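Esterase E25 (Uncultured bacterium, PDB 4Q05) hydrolyses ester bonds, as a dimeric bacterial esterase of the GTSAG motif subfamily within the hormone-sensitive lipase family. Local coordinates at residues Leu230-Pro235 and Pro292-Ile297; Pro235-Ser240 and Leu305-Arg310; Ser282-Asp287 and Val309-Lys314. One frame throughout, in Å; residues are numbered along the deposited sequence.

Contact 1 of 3, residues Leu230-Pro235 and Pro292-Ile297; sequences LFLGTP and PPTFLI
With CG anti to the backbone N in both F231 (chi1 173°) and F295 (-178°), the two phenyl rings, which strand register puts on one face of the sheet, lean so that they meet. There CD1 of F295 reaches the rim of the F231 ring close to its plane, 3.6 Å from F231 CD1, while the ring planes are inclined by 33°. I297 extends the row: its CG2 lies 3.9 Å from F231 CZ and 3.6 Å from G233 CA. F325 stacks on the F295 ring and F354 meets it edge-to-face.

L230, L232, T294 and L296 occupy the other face. T294 divides its branches, the methyl CG2 resting 3.6 Å from L232 CD1 and the hydroxyl OG1 donating to P292 O at 3.0 Å, so this buried hydroxyl is satisfied within its own segment. L230 CG packs against P292 CG (3.8 Å).

Five backbone hydrogen bonds zip the strands in parallel register, L230 beside T294 and L232 beside L296. The bond from L232 N to F295 O, 2.7 Å, is short and nearly straight; the last, from T234 N, ends on I297 O. T234 OG1 is bonded to D302 and H332, probably the acid and base of the catalytic triad. Such adjoining parallel strands, the first of them beside the likely nucleophile elbow, form the central sheet of the alpha/beta hydrolase fold.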
loop_
_atom_site.group_PDB
_atom_site.type_symbol
_atom_site.label_atom_id
_atom_site.label_comp_id
_atom_site.label_asym_id
_atom_site.label_seq_id
_atom_site.Cartn_x
_atom_site.Cartn_y
_atom_site.Cartn_z
ATOM N N LEU A 230 3.388 5.344 16.813
ATOM C CA LEU A 230 2.402 4.273 16.849
ATOM C C LEU A 230 2.777 3.231 15.828
ATOM O O LEU A 230 3.341 3.557 14.787
ATOM C CB LEU A 230 1.015 4.792 16.490
ATOM C CG LEU A 230 0.446 5.925 17.324
ATOM C CD1 LEU A 230 -0.988 6.174 16.870
ATOM C CD2 LEU A 230 0.503 5.585 18.813
ATOM N N PHE A 231 2.463 1.980 16.138
ATOM C CA PHE A 231 2.564 0.887 15.184
ATOM C C PHE A 231 1.168 0.324 14.946
ATOM O O PHE A 231 0.499 -0.102 15.893
ATOM C CB PHE A 231 3.469 -0.204 15.750
ATOM C CG PHE A 231 3.504 -1.442 14.920
ATOM C CD1 PHE A 231 4.211 -1.465 13.733
ATOM C CD2 PHE A 231 2.815 -2.579 15.317
ATOM C CE1 PHE A 231 4.244 -2.612 12.953
ATOM C CE2 PHE A 231 2.845 -3.722 14.561
ATOM C CZ PHE A 231 3.561 -3.745 13.370
ATOM N N LEU A 232 0.712 0.353 13.695
ATOM C CA LEU A 232 -0.582 -0.228 13.346
ATOM C C LEU A 232 -0.418 -1.285 12.257
ATOM O O LEU A 232 -0.377 -0.970 11.056
ATOM C CB LEU A 232 -1.549 0.851 12.871
ATOM C CG LEU A 232 -1.786 2.014 13.832
ATOM C CD1 LEU A 232 -2.707 3.021 13.175
ATOM C CD2 LEU A 232 -2.396 1.511 15.141
ATOM N N GLY A 233 -0.298 -2.535 12.654
ATOM C CA GLY A 233 -0.215 -3.628 11.743
ATOM C C GLY A 233 -1.602 -4.130 11.507
ATOM O O GLY A 233 -2.302 -4.312 12.455
ATOM N N THR A 234 -1.963 -4.299 10.247
ATOM C CA THR A 234 -3.262 -4.767 9.803
ATOM C C THR A 234 -4.401 -4.361 10.769
ATOM O O THR A 234 -5.057 -5.169 11.336
ATOM C CB THR A 234 -3.233 -6.274 9.472
ATOM O OG1 THR A 234 -4.472 -6.686 8.949
ATOM C CG2 THR A 234 -2.893 -7.094 10.672
ATOM N N PRO A 235 -4.530 -2.979 10.948
ATOM C CA PRO A 235 -5.436 -2.591 12.031
ATOM C C PRO A 235 -6.905 -2.869 11.755
ATOM O O PRO A 235 -7.324 -2.800 10.638
ATOM C CB PRO A 235 -5.206 -1.104 12.157
ATOM C CG PRO A 235 -4.884 -0.657 10.819
ATOM C CD PRO A 235 -3.953 -1.664 10.372
ATOM N N PRO A 292 0.472 10.783 16.681
ATOM C CA PRO A 292 1.926 10.659 16.618
ATOM C C PRO A 292 2.307 10.033 15.273
ATOM O O PRO A 292 1.431 9.496 14.601
ATOM C CB PRO A 292 2.244 9.649 17.736
ATOM C CG PRO A 292 0.998 9.488 18.527
ATOM C CD PRO A 292 -0.135 9.816 17.609
ATOM N N PRO A 293 3.592 10.081 14.899
ATOM C CA PRO A 293 4.017 9.379 13.683
ATOM C C PRO A 293 3.593 7.928 13.753
ATOM O O PRO A 293 3.781 7.285 14.789
ATOM C CB PRO A 293 5.545 9.487 13.739
ATOM C CG PRO A 293 5.780 10.796 14.459
ATOM C CD PRO A 293 4.690 10.861 15.504
ATOM N N THR A 294 3.040 7.423 12.658
ATOM C CA THR A 294 2.455 6.093 12.632
ATOM C C THR A 294 3.065 5.222 11.523
ATOM O O THR A 294 3.304 5.681 10.404
ATOM C CB THR A 294 0.932 6.198 12.464
ATOM O OG1 THR A 294 0.393 6.906 13.585
ATOM C CG2 THR A 294 0.261 4.817 12.368
ATOM N N PHE A 295 3.310 3.964 11.866
ATOM C CA PHE A 295 3.915 2.986 10.976
ATOM C C PHE A 295 2.832 1.948 10.729
ATOM O O PHE A 295 2.278 1.389 11.689
ATOM C CB PHE A 295 5.124 2.374 11.694
ATOM C CG PHE A 295 5.907 1.354 10.887
ATOM C CD1 PHE A 295 5.405 0.082 10.659
ATOM C CD2 PHE A 295 7.186 1.651 10.436
ATOM C CE1 PHE A 295 6.146 -0.855 9.954
ATOM C CE2 PHE A 295 7.937 0.714 9.746
ATOM C CZ PHE A 295 7.415 -0.538 9.503
ATOM N N LEU A 296 2.508 1.694 9.463
ATOM C CA LEU A 296 1.441 0.743 9.142
ATOM C C LEU A 296 1.932 -0.330 8.187
ATOM O O LEU A 296 2.734 -0.064 7.309
ATOM C CB LEU A 296 0.234 1.440 8.499
ATOM C CG LEU A 296 -0.395 2.602 9.274
ATOM C CD1 LEU A 296 0.172 3.925 8.757
ATOM C CD2 LEU A 296 -1.920 2.564 9.121
ATOM N N ILE A 297 1.433 -1.541 8.360
ATOM C CA ILE A 297 1.864 -2.651 7.528
ATOM C C ILE A 297 0.690 -3.560 7.203
ATOM O O ILE A 297 -0.200 -3.784 8.035
ATOM C CB ILE A 297 3.029 -3.430 8.191
ATOM C CG1 ILE A 297 3.433 -4.629 7.328
ATOM C CG2 ILE A 297 2.644 -3.910 9.563
ATOM C CD1 ILE A 297 4.638 -5.345 7.868
#

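Contact 2 of 3, residues Pro235-Ser240 and Leu305-Arg310; sequences PGADMS and LSATVR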
loop_
_atom_site.group_PDB
_atom_site.type_symbol
_atom_site.label_atom_id
_atom_site.label_comp_id
_atom_site.label_asym_id
_atom_site.label_seq_id
_atom_site.Cartn_x
_atom_site.Cartn_y
_atom_site.Cartn_z
ATOM N N PRO A 235 -4.530 -2.979 10.948
ATOM C CA PRO A 235 -5.436 -2.591 12.031
ATOM C C PRO A 235 -6.905 -2.869 11.755
ATOM O O PRO A 235 -7.324 -2.800 10.638
ATOM C CB PRO A 235 -5.206 -1.104 12.157
ATOM C CG PRO A 235 -4.884 -0.657 10.819
ATOM C CD PRO A 235 -3.953 -1.664 10.372
ATOM N N GLY A 236 -7.651 -3.199 12.787
ATOM C CA GLY A 236 -9.072 -3.377 12.665
ATOM C C GLY A 236 -9.697 -2.012 12.776
ATOM O O GLY A 236 -10.412 -1.733 13.710
ATOM N N ALA A 237 -9.352 -1.156 11.829
ATOM C CA ALA A 237 -9.708 0.259 11.908
ATOM C C ALA A 237 -11.171 0.527 11.547
ATOM O O ALA A 237 -11.796 1.443 12.074
ATOM C CB ALA A 237 -8.774 1.086 11.019
ATOM N N ASP A 238 -11.709 -0.269 10.633
ATOM C CA ASP A 238 -13.138 -0.201 10.294
ATOM C C ASP A 238 -13.705 -1.604 10.309
ATOM O O ASP A 238 -13.405 -2.405 9.423
ATOM C CB ASP A 238 -13.334 0.422 8.906
ATOM C CG ASP A 238 -14.800 0.578 8.526
ATOM O OD1 ASP A 238 -15.683 0.051 9.248
ATOM O OD2 ASP A 238 -15.067 1.228 7.487
ATOM N N MET A 239 -14.516 -1.913 11.320
ATOM C CA MET A 239 -15.034 -3.275 11.454
ATOM C C MET A 239 -16.453 -3.456 10.924
ATOM O O MET A 239 -17.026 -4.526 11.071
ATOM C CB MET A 239 -14.932 -3.773 12.894
ATOM C CG MET A 239 -13.505 -3.727 13.470
ATOM S SD MET A 239 -12.248 -4.436 12.363
ATOM C CE MET A 239 -12.899 -6.087 12.074
ATOM N N SER A 240 -17.029 -2.415 10.328
ATOM C CA SER A 240 -18.195 -2.624 9.483
ATOM C C SER A 240 -17.646 -3.315 8.256
ATOM O O SER A 240 -16.433 -3.328 8.051
ATOM C CB SER A 240 -18.866 -1.300 9.096
ATOM O OG SER A 240 -18.023 -0.519 8.268
ATOM N N LEU A 305 -6.466 -5.115 4.286
ATOM C CA LEU A 305 -5.693 -4.202 3.443
ATOM C C LEU A 305 -6.378 -2.828 3.353
ATOM O O LEU A 305 -5.739 -1.800 3.559
ATOM C CB LEU A 305 -5.507 -4.803 2.050
ATOM C CG LEU A 305 -4.966 -3.867 0.970
ATOM C CD1 LEU A 305 -3.581 -3.337 1.344
ATOM C CD2 LEU A 305 -4.941 -4.570 -0.400
ATOM N N SER A 306 -7.679 -2.818 3.051
ATOM C CA SER A 306 -8.430 -1.570 2.919
ATOM C C SER A 306 -8.438 -0.799 4.238
ATOM O O SER A 306 -8.216 0.419 4.263
ATOM C CB SER A 306 -9.878 -1.843 2.454
ATOM O OG SER A 306 -9.916 -2.231 1.095
ATOM N N ALA A 307 -8.696 -1.496 5.339
ATOM C CA ALA A 307 -8.712 -0.831 6.645
ATOM C C ALA A 307 -7.379 -0.130 6.866
ATOM O O ALA A 307 -7.312 0.975 7.425
ATOM C CB ALA A 307 -8.974 -1.845 7.781
ATOM N N THR A 308 -6.312 -0.778 6.410
ATOM C CA THR A 308 -4.975 -0.271 6.652
ATOM C C THR A 308 -4.672 0.967 5.812
ATOM O O THR A 308 -4.238 2.002 6.331
ATOM C CB THR A 308 -3.912 -1.353 6.366
ATOM O OG1 THR A 308 -4.216 -2.517 7.152
ATOM C CG2 THR A 308 -2.501 -0.821 6.721
ATOM N N VAL A 309 -4.899 0.855 4.515
ATOM C CA VAL A 309 -4.514 1.928 3.610
ATOM C C VAL A 309 -5.470 3.106 3.760
ATOM O O VAL A 309 -5.078 4.254 3.569
ATOM C CB VAL A 309 -4.418 1.463 2.138
ATOM C CG1 VAL A 309 -3.433 0.294 2.019
ATOM C CG2 VAL A 309 -5.779 1.090 1.571
ATOM N N ARG A 310 -6.716 2.815 4.120
ATOM C CA ARG A 310 -7.680 3.872 4.421
ATOM C C ARG A 310 -7.201 4.627 5.635
ATOM O O ARG A 310 -7.300 5.845 5.691
ATOM C CB ARG A 310 -9.080 3.311 4.661
ATOM C CG ARG A 310 -9.792 2.867 3.383
ATOM C CD ARG A 310 -11.073 2.131 3.719
ATOM N NE ARG A 310 -12.009 3.005 4.419
ATOM C CZ ARG A 310 -13.022 2.583 5.167
ATOM N NH1 ARG A 310 -13.235 1.285 5.340
ATOM N NH2 ARG A 310 -13.810 3.461 5.764
#
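D238 OD2 is gripped end-on by two nitrogens of R310: NH1 donates to it at 2.8 Å and R310 NH2 donates to the same D238 OD2 at 3.1 Å. Both reach the anti side of the oxygen, which lies at the edge of the guanidinium group, yet the carboxylate and guanidinium planes stand 66° apart. This is therefore a forked salt bridge to a single oxygen, distinct from a flat pairing of two nitrogens with two oxygens. A bend in the arginine chain at chi3 (63°) carries the guanidinium to the acid, and Y285 adds a weak hydrogen bond to OD2.

The other oxygen faces its own loop. S240 N donates to D238 OD1 at 3.0 Å on the anti side, closing an Asx turn, and S240 OG donates to D238 OD1 on the syn side at 2.6 Å. The acid thus braces its loop with one oxygen and holds the helix with the other.

Nearer the sheet, the contact becomes close packing of small groups. A307 CB sits 3.4 Å from P235 O, and A237 CB faces A307 O at 3.9 Å. The P235 ring crosses T308 at about a right angle, its CD 3.3 Å from T308 OG1, a hydroxyl that is bonded to L304 O, just ahead of the helix.

The loop leaving strand 229-235 is in this way fastened to the start of helix 305-317, whose S306 also bonds E328 of the second subunit. With two donors on OD1 and a cationic partner on OD2, buried D238 probably stays ionised.

Contact 3 of 3, residues Ser282-Asp287 and Val309-Lys314; sequences SPLYGD and VRTHIK. With NA (sodium ion), chain C.
K314 NZ donates to two backbone carbonyls of the facing loop, L284 O at 2.7 Å and G286 O at 2.8 Å. The two bonds differ in approach: the nitrogen lies in the carbonyl plane of L284 but above that of G286. A fully extended lysine chain, with CG anti to the backbone N (chi1 -173°), spans the gap from the helix and sets the ammonium within bonding reach of both oxygens.

Residues 283-285 form a short 3-10 turn, held by Y285 N to S282 O and G286 N to P283 O, so K314 binds where this turn ends. The helix opposite, 305-317, is the connection of a beta-alpha-beta crossover between the neighbouring parallel strands 294-299 and 322-327 of the alpha/beta hydrolase sheet. The contact pins the loop that precedes strand 294-299 to the crossover helix that follows it.

Between the R310 guanidinium and the stem of K314 lies L284, whose two methyls part company. CD2 sits over one face of the guanidinium that D238 holds in its salt bridge, off-centre, 3.4 Å from R310 CZ. CD1 touches T311 OG1 at 3.7 Å, a hydroxyl bonded to A307 O one turn back in the helix, and also lies 3.8 Å from K314 CD, packing on the aliphatic stem of the lysine.

Y285 approaches from another direction: its OH lies at the edge of the R310 guanidinium, close to the plane of that group, with ring and guanidinium planes 67° apart.

H312 points away from the loop. Its ND1 binds the sodium ion at 2.8 Å, and V326 O of the second subunit binds the same ion across the dimer interface.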
loop_
_atom_site.group_PDB
_atom_site.type_symbol
_atom_site.label_atom_id
_atom_site.label_comp_id
_atom_site.label_asym_id
_atom_site.label_seq_id
_atom_site.Cartn_x
_atom_site.Cartn_y
_atom_site.Cartn_z
ATOM N N SER A 282 -15.089 1.486 15.405
ATOM C CA SER A 282 -14.253 1.548 14.207
ATOM C C SER A 282 -13.593 2.910 14.192
ATOM O O SER A 282 -14.138 3.859 13.632
ATOM C CB SER A 282 -15.118 1.377 12.969
ATOM O OG SER A 282 -15.666 0.068 12.922
ATOM N N PRO A 283 -12.440 3.023 14.864
ATOM C CA PRO A 283 -11.779 4.305 15.120
ATOM C C PRO A 283 -11.380 5.077 13.851
ATOM O O PRO A 283 -11.125 6.277 13.950
ATOM C CB PRO A 283 -10.522 3.909 15.909
ATOM C CG PRO A 283 -10.771 2.570 16.425
ATOM C CD PRO A 283 -11.763 1.895 15.527
ATOM N N LEU A 284 -11.304 4.407 12.704
ATOM C CA LEU A 284 -11.037 5.092 11.438
ATOM C C LEU A 284 -12.029 6.240 11.236
ATOM O O LEU A 284 -11.705 7.256 10.617
ATOM C CB LEU A 284 -11.154 4.116 10.265
ATOM C CG LEU A 284 -10.998 4.716 8.866
ATOM C CD1 LEU A 284 -9.658 5.469 8.760
ATOM C CD2 LEU A 284 -11.086 3.629 7.816
ATOM N N TYR A 285 -13.244 6.065 11.749
ATOM C CA TYR A 285 -14.288 7.078 11.600
ATOM C C TYR A 285 -14.103 8.258 12.530
ATOM O O TYR A 285 -14.760 9.291 12.374
ATOM C CB TYR A 285 -15.683 6.466 11.780
ATOM C CG TYR A 285 -16.015 5.567 10.631
ATOM C CD1 TYR A 285 -16.290 6.099 9.385
ATOM C CD2 TYR A 285 -15.998 4.190 10.770
ATOM C CE1 TYR A 285 -16.564 5.292 8.317
ATOM C CE2 TYR A 285 -16.267 3.365 9.701
ATOM C CZ TYR A 285 -16.551 3.924 8.480
ATOM O OH TYR A 285 -16.818 3.123 7.405
ATOM N N GLY A 286 -13.212 8.110 13.501
ATOM C CA GLY A 286 -12.952 9.201 14.418
ATOM C C GLY A 286 -11.902 10.135 13.849
ATOM O O GLY A 286 -11.375 9.911 12.753
ATOM N N ASP A 287 -11.583 11.171 14.612
ATOM C CA ASP A 287 -10.596 12.166 14.219
ATOM C C ASP A 287 -9.191 11.603 14.379
ATOM O O ASP A 287 -8.877 11.008 15.404
ATOM C CB ASP A 287 -10.739 13.404 15.105
ATOM C CG ASP A 287 -10.086 14.648 14.500
ATOM O OD1 ASP A 287 -9.296 14.529 13.534
ATOM O OD2 ASP A 287 -10.372 15.752 15.007
ATOM N N VAL A 309 -4.899 0.855 4.515
ATOM C CA VAL A 309 -4.514 1.928 3.610
ATOM C C VAL A 309 -5.470 3.106 3.760
ATOM O O VAL A 309 -5.078 4.254 3.569
ATOM C CB VAL A 309 -4.418 1.463 2.138
ATOM C CG1 VAL A 309 -3.433 0.294 2.019
ATOM C CG2 VAL A 309 -5.779 1.090 1.571
ATOM N N ARG A 310 -6.716 2.815 4.120
ATOM C CA ARG A 310 -7.680 3.872 4.421
ATOM C C ARG A 310 -7.201 4.627 5.635
ATOM O O ARG A 310 -7.300 5.845 5.691
ATOM C CB ARG A 310 -9.080 3.311 4.661
ATOM C CG ARG A 310 -9.792 2.867 3.383
ATOM C CD ARG A 310 -11.073 2.131 3.719
ATOM N NE ARG A 310 -12.009 3.005 4.419
ATOM C CZ ARG A 310 -13.022 2.583 5.167
ATOM N NH1 ARG A 310 -13.235 1.285 5.340
ATOM N NH2 ARG A 310 -13.810 3.461 5.764
ATOM N N THR A 311 -6.650 3.915 6.610
ATOM C CA THR A 311 -6.154 4.586 7.805
ATOM C C THR A 311 -4.901 5.404 7.486
ATOM O O THR A 311 -4.763 6.537 7.932
ATOM C CB THR A 311 -5.857 3.598 8.948
ATOM O OG1 THR A 311 -7.071 2.939 9.348
ATOM C CG2 THR A 311 -5.266 4.340 10.131
ATOM N N HIS A 312 -3.994 4.816 6.717
ATOM C CA HIS A 312 -2.776 5.500 6.322
ATOM C C HIS A 312 -3.125 6.805 5.610
ATOM O O HIS A 312 -2.529 7.850 5.871
ATOM C CB HIS A 312 -1.932 4.626 5.383
ATOM C CG HIS A 312 -0.766 5.350 4.785
ATOM N ND1 HIS A 312 -0.742 5.770 3.472
ATOM C CD2 HIS A 312 0.403 5.760 5.331
ATOM C CE1 HIS A 312 0.402 6.389 3.229
ATOM N NE2 HIS A 312 1.112 6.404 4.344
ATOM N N ILE A 313 -4.096 6.732 4.710
ATOM C CA ILE A 313 -4.458 7.890 3.906
ATOM C C ILE A 313 -5.102 8.931 4.806
ATOM O O ILE A 313 -4.783 10.108 4.711
ATOM C CB ILE A 313 -5.388 7.517 2.727
ATOM C CG1 ILE A 313 -4.604 6.724 1.670
ATOM C CG2 ILE A 313 -5.989 8.774 2.077
ATOM C CD1 ILE A 313 -3.375 7.511 1.099
ATOM N N LYS A 314 -5.990 8.499 5.700
ATOM C CA LYS A 314 -6.653 9.460 6.584
ATOM C C LYS A 314 -5.634 10.151 7.490
ATOM O O LYS A 314 -5.723 11.353 7.747
ATOM C CB LYS A 314 -7.786 8.810 7.407
ATOM C CG LYS A 314 -8.605 9.852 8.216
ATOM C CD LYS A 314 -9.879 9.259 8.818
ATOM C CE LYS A 314 -10.719 10.352 9.495
ATOM N NZ LYS A 314 -12.023 9.835 9.992
HETATM NA NA NA C . -2.140 4.308 1.606
#

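How the contacts relate
The three contacts run outward from the sheet. Contact 1 is the buried core, where two parallel strands are joined by backbone hydrogen bonds and apolar side chains. Contact 2 continues one of those strands through P235 into a loop, and contact 3 adds a second loop; both anchor on helix 305-317, share R310, and depend on side-chain charge. Contact 2, still buried, pairs an acid with a base, whereas the partly exposed contact 3 sets a lysine on backbone carbonyls. The loops also meet directly, M239 N with S282 OG. L296 of contact 1 packs against T308 and T311, and the helix in contacts 2 and 3 touches the second subunit.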